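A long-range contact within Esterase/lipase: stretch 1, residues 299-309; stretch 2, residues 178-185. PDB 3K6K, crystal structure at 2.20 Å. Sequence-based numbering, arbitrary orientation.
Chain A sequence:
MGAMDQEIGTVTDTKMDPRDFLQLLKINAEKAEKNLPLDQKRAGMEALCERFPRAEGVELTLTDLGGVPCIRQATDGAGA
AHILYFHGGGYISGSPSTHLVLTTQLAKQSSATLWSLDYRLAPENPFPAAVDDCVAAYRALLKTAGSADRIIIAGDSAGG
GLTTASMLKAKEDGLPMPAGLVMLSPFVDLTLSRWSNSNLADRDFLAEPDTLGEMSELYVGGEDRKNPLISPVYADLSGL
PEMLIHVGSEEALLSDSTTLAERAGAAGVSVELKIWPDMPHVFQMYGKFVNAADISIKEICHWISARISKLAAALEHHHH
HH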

# COMPACT_ATOMS: atom_id res chain seq x y z
N GLU A 299 13.98 3.09 -4.08
CA GLU A 299 12.62 3.30 -4.55
C GLU A 299 12.01 4.64 -4.13
O GLU A 299 11.32 5.28 -4.95
CB GLU A 299 11.71 2.15 -4.12
CG GLU A 299 12.10 0.87 -4.74
CD GLU A 299 11.23 -0.30 -4.33
OE1 GLU A 299 11.54 -1.40 -4.82
OE2 GLU A 299 10.25 -0.13 -3.54
N ILE A 300 12.26 5.04 -2.87
CA ILE A 300 11.77 6.29 -2.32
C ILE A 300 12.29 7.43 -3.15
O ILE A 300 11.55 8.38 -3.44
CB ILE A 300 12.21 6.53 -0.87
CG1 ILE A 300 11.41 5.68 0.14
CG2 ILE A 300 12.04 8.01 -0.50
CD1 ILE A 300 12.20 5.42 1.39
N CYS A 301 13.57 7.33 -3.52
CA CYS A 301 14.21 8.39 -4.29
C CYS A 301 13.64 8.42 -5.70
O CYS A 301 13.36 9.48 -6.21
CB CYS A 301 15.75 8.29 -4.26
SG CYS A 301 16.42 8.81 -2.62
N HIS A 302 13.45 7.26 -6.30
CA HIS A 302 12.82 7.22 -7.59
C HIS A 302 11.45 7.94 -7.50
O HIS A 302 11.08 8.78 -8.35
CB HIS A 302 12.67 5.77 -8.06
CG HIS A 302 12.39 5.63 -9.52
ND1 HIS A 302 13.40 5.61 -10.47
CD2 HIS A 302 11.23 5.48 -10.21
CE1 HIS A 302 12.87 5.46 -11.68
NE2 HIS A 302 11.55 5.39 -11.55
N TRP A 303 10.69 7.62 -6.45
CA TRP A 303 9.40 8.22 -6.26
C TRP A 303 9.59 9.71 -6.17
O TRP A 303 8.89 10.48 -6.84
CB TRP A 303 8.79 7.73 -4.99
CG TRP A 303 7.33 8.03 -4.87
CD1 TRP A 303 6.26 7.25 -5.36
CD2 TRP A 303 6.74 9.11 -4.16
NE1 TRP A 303 5.06 7.85 -5.01
CE2 TRP A 303 5.33 8.98 -4.27
CE3 TRP A 303 7.24 10.16 -3.43
CZ2 TRP A 303 4.44 9.88 -3.65
CZ3 TRP A 303 6.38 11.05 -2.86
CH2 TRP A 303 4.98 10.91 -2.96
N ILE A 304 10.52 10.12 -5.32
CA ILE A 304 10.64 11.51 -5.08
C ILE A 304 10.99 12.18 -6.38
O ILE A 304 10.31 13.09 -6.82
CB ILE A 304 11.67 11.86 -3.99
CG1 ILE A 304 11.07 11.63 -2.61
CG2 ILE A 304 12.10 13.36 -4.10
CD1 ILE A 304 12.10 11.64 -1.50
N SER A 305 12.04 11.70 -7.03
CA SER A 305 12.62 12.45 -8.11
C SER A 305 11.78 12.35 -9.38
O SER A 305 12.18 12.90 -10.41
CB SER A 305 14.10 12.04 -8.32
OG SER A 305 14.21 11.18 -9.42
N ALA A 306 10.63 11.68 -9.30
CA ALA A 306 9.69 11.63 -10.41
C ALA A 306 8.37 12.40 -10.16
O ALA A 306 7.45 12.34 -10.97
CB ALA A 306 9.41 10.21 -10.79
N ARG A 307 8.28 13.13 -9.04
CA ARG A 307 7.14 14.04 -8.79
C ARG A 307 7.64 15.43 -9.03
O ARG A 307 6.91 16.29 -9.50
CB ARG A 307 6.56 13.89 -7.40
CG ARG A 307 6.23 12.48 -7.11
CD ARG A 307 4.87 12.32 -6.53
NE ARG A 307 4.11 11.09 -6.90
CZ ARG A 307 4.55 9.95 -7.47
NH1 ARG A 307 5.82 9.74 -7.83
NH2 ARG A 307 3.65 8.97 -7.67
N ILE A 308 8.91 15.61 -8.84
CA ILE A 308 9.58 16.78 -9.31
C ILE A 308 9.67 16.68 -10.88
O ILE A 308 10.72 16.38 -11.44
CB ILE A 308 10.89 16.87 -8.62
CG1 ILE A 308 10.66 16.65 -7.14
CG2 ILE A 308 11.55 18.15 -8.87
CD1 ILE A 308 10.27 17.79 -6.37
N SER A 309 8.53 16.94 -11.50
CA SER A 309 8.11 16.85 -12.98
C SER A 309 6.85 15.98 -13.24
O SER A 309 5.73 16.50 -13.45
CB SER A 309 9.25 16.53 -14.00
OG SER A 309 9.78 15.21 -13.85
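Stretch 2 (178-185) PAGLVMLS

The strand in stretch 2 packs against the helix of stretch 1, and Ala179 meets loop residues of stretch 1. Leu181 to Leu184 have the phi and psi values of a beta strand. Ala179 (-62/-22) is not extended, and Ser185 (50/55) leaves the strand in a left-handed conformation. The helix and strand axes run nearly antiparallel, with 170° between their N-to-C directions, and approach to 9.9 Å. Ala179 therefore lies beside Arg307 and Ile308, and Leu184 beside Ile300. The CA atoms of Arg307 and Ala179 are 6.2 Å apart, and those of Ile300 and Val182 are 7.7 Å apart. Together the two stretches bury 340 Å².

Most of the contact is apolar. Val182 is central to it and points its CA-to-CB bond toward the helix, with chi1 in the t well. Its CG1 lies 4.0 Å from Ile300 CG2. Its CG2 lies 3.6 Å from Trp303 CZ3 and 3.9 Å from Ile304 CG1. Val182 packs against Ile300, Trp303 and Ile304, which span about one turn of the helix. Leu184 starts out sideways, but its end comes nearer: Leu184 CD1 is 3.4 Å from Ile300 CD1. At the other end, Ala179 CB is 4.4 Å from Ile308 CD1. Leu181 points away from the helix, while its neighbour Val182 points toward it, and Met183 is out of reach.

The Trp303 ring also meets the strand backbone. Its CH2 atom is 4.0 Å from Gly180 CA and 3.9 Å from Leu181 O. These atoms approach the ring obliquely. Gly180 has no side chain, which leaves room for the indole: an ideal CB at this position would be 2.8 Å from Trp303 CH2, a clash.

Arg307 makes a van der Waals contact with the start of stretch 2. Its CD is 3.9 Å from Ala179 O, and its CB is 4.5 Å from Ala179 CB. The guanidinium group is engaged otherwise. Arg307 NH1 gives a weak hydrogen bond to Trp303 O at 3.3 Å, and NE and NH2 bond elsewhere in the structure.

No hydrogen bond crosses between the stretches. Within stretch 1, helical bonds run from Trp303 N to Glu299 O (2.9 Å), Ile304 N to Ile300 O (2.8 Å) and Ser305 N to Cys301 O (2.7 Å). Shorter-span bonds follow, from Ala306 N to Trp303 O (3.2 Å) and from Arg307 N to Ile304 O (3.0 Å). Every closest contact from stretch 1 is made by a side-chain atom.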

# COMPACT_ATOMS: atom_id res chain seq x y z
N PRO A 178 2.78 20.65 -1.03
CA PRO A 178 4.01 20.23 -1.64
C PRO A 178 3.78 19.20 -2.72
O PRO A 178 2.68 18.74 -2.89
CB PRO A 178 4.78 19.59 -0.50
CG PRO A 178 4.09 19.96 0.75
CD PRO A 178 2.66 20.18 0.37
N ALA A 179 4.84 18.88 -3.47
CA ALA A 179 4.74 17.84 -4.49
C ALA A 179 4.41 16.44 -3.95
O ALA A 179 3.91 15.66 -4.71
CB ALA A 179 5.99 17.83 -5.35
N GLY A 180 4.67 16.13 -2.67
CA GLY A 180 4.36 14.79 -2.07
C GLY A 180 4.77 14.62 -0.60
O GLY A 180 5.49 15.43 -0.03
N LEU A 181 4.28 13.59 0.04
CA LEU A 181 4.64 13.28 1.38
C LEU A 181 5.29 11.88 1.37
O LEU A 181 4.63 10.92 0.90
CB LEU A 181 3.36 13.27 2.24
CG LEU A 181 2.51 14.57 2.27
CD1 LEU A 181 1.15 14.33 2.84
CD2 LEU A 181 3.17 15.67 3.07
N VAL A 182 6.54 11.73 1.86
CA VAL A 182 7.09 10.39 2.18
C VAL A 182 7.14 10.07 3.68
O VAL A 182 7.58 10.89 4.50
CB VAL A 182 8.45 10.19 1.59
CG1 VAL A 182 8.90 8.73 1.79
CG2 VAL A 182 8.42 10.51 0.09
N MET A 183 6.72 8.86 4.06
CA MET A 183 6.69 8.46 5.48
C MET A 183 7.26 7.05 5.72
O MET A 183 6.82 6.08 5.13
CB MET A 183 5.27 8.58 6.08
CG MET A 183 4.69 9.99 6.04
SD MET A 183 2.94 9.95 6.45
CE MET A 183 2.22 9.83 4.82
N LEU A 184 8.22 6.94 6.62
CA LEU A 184 8.93 5.69 6.87
C LEU A 184 8.40 5.23 8.24
O LEU A 184 8.66 5.92 9.24
CB LEU A 184 10.44 6.02 6.89
CG LEU A 184 11.30 6.00 5.63
CD1 LEU A 184 10.51 6.10 4.30
CD2 LEU A 184 12.56 6.90 5.62
N SER A 185 7.59 4.15 8.29
CA SER A 185 7.03 3.63 9.54
C SER A 185 6.36 4.73 10.38
O SER A 185 6.68 4.88 11.58
CB SER A 185 8.13 3.01 10.42
OG SER A 185 8.75 1.85 9.83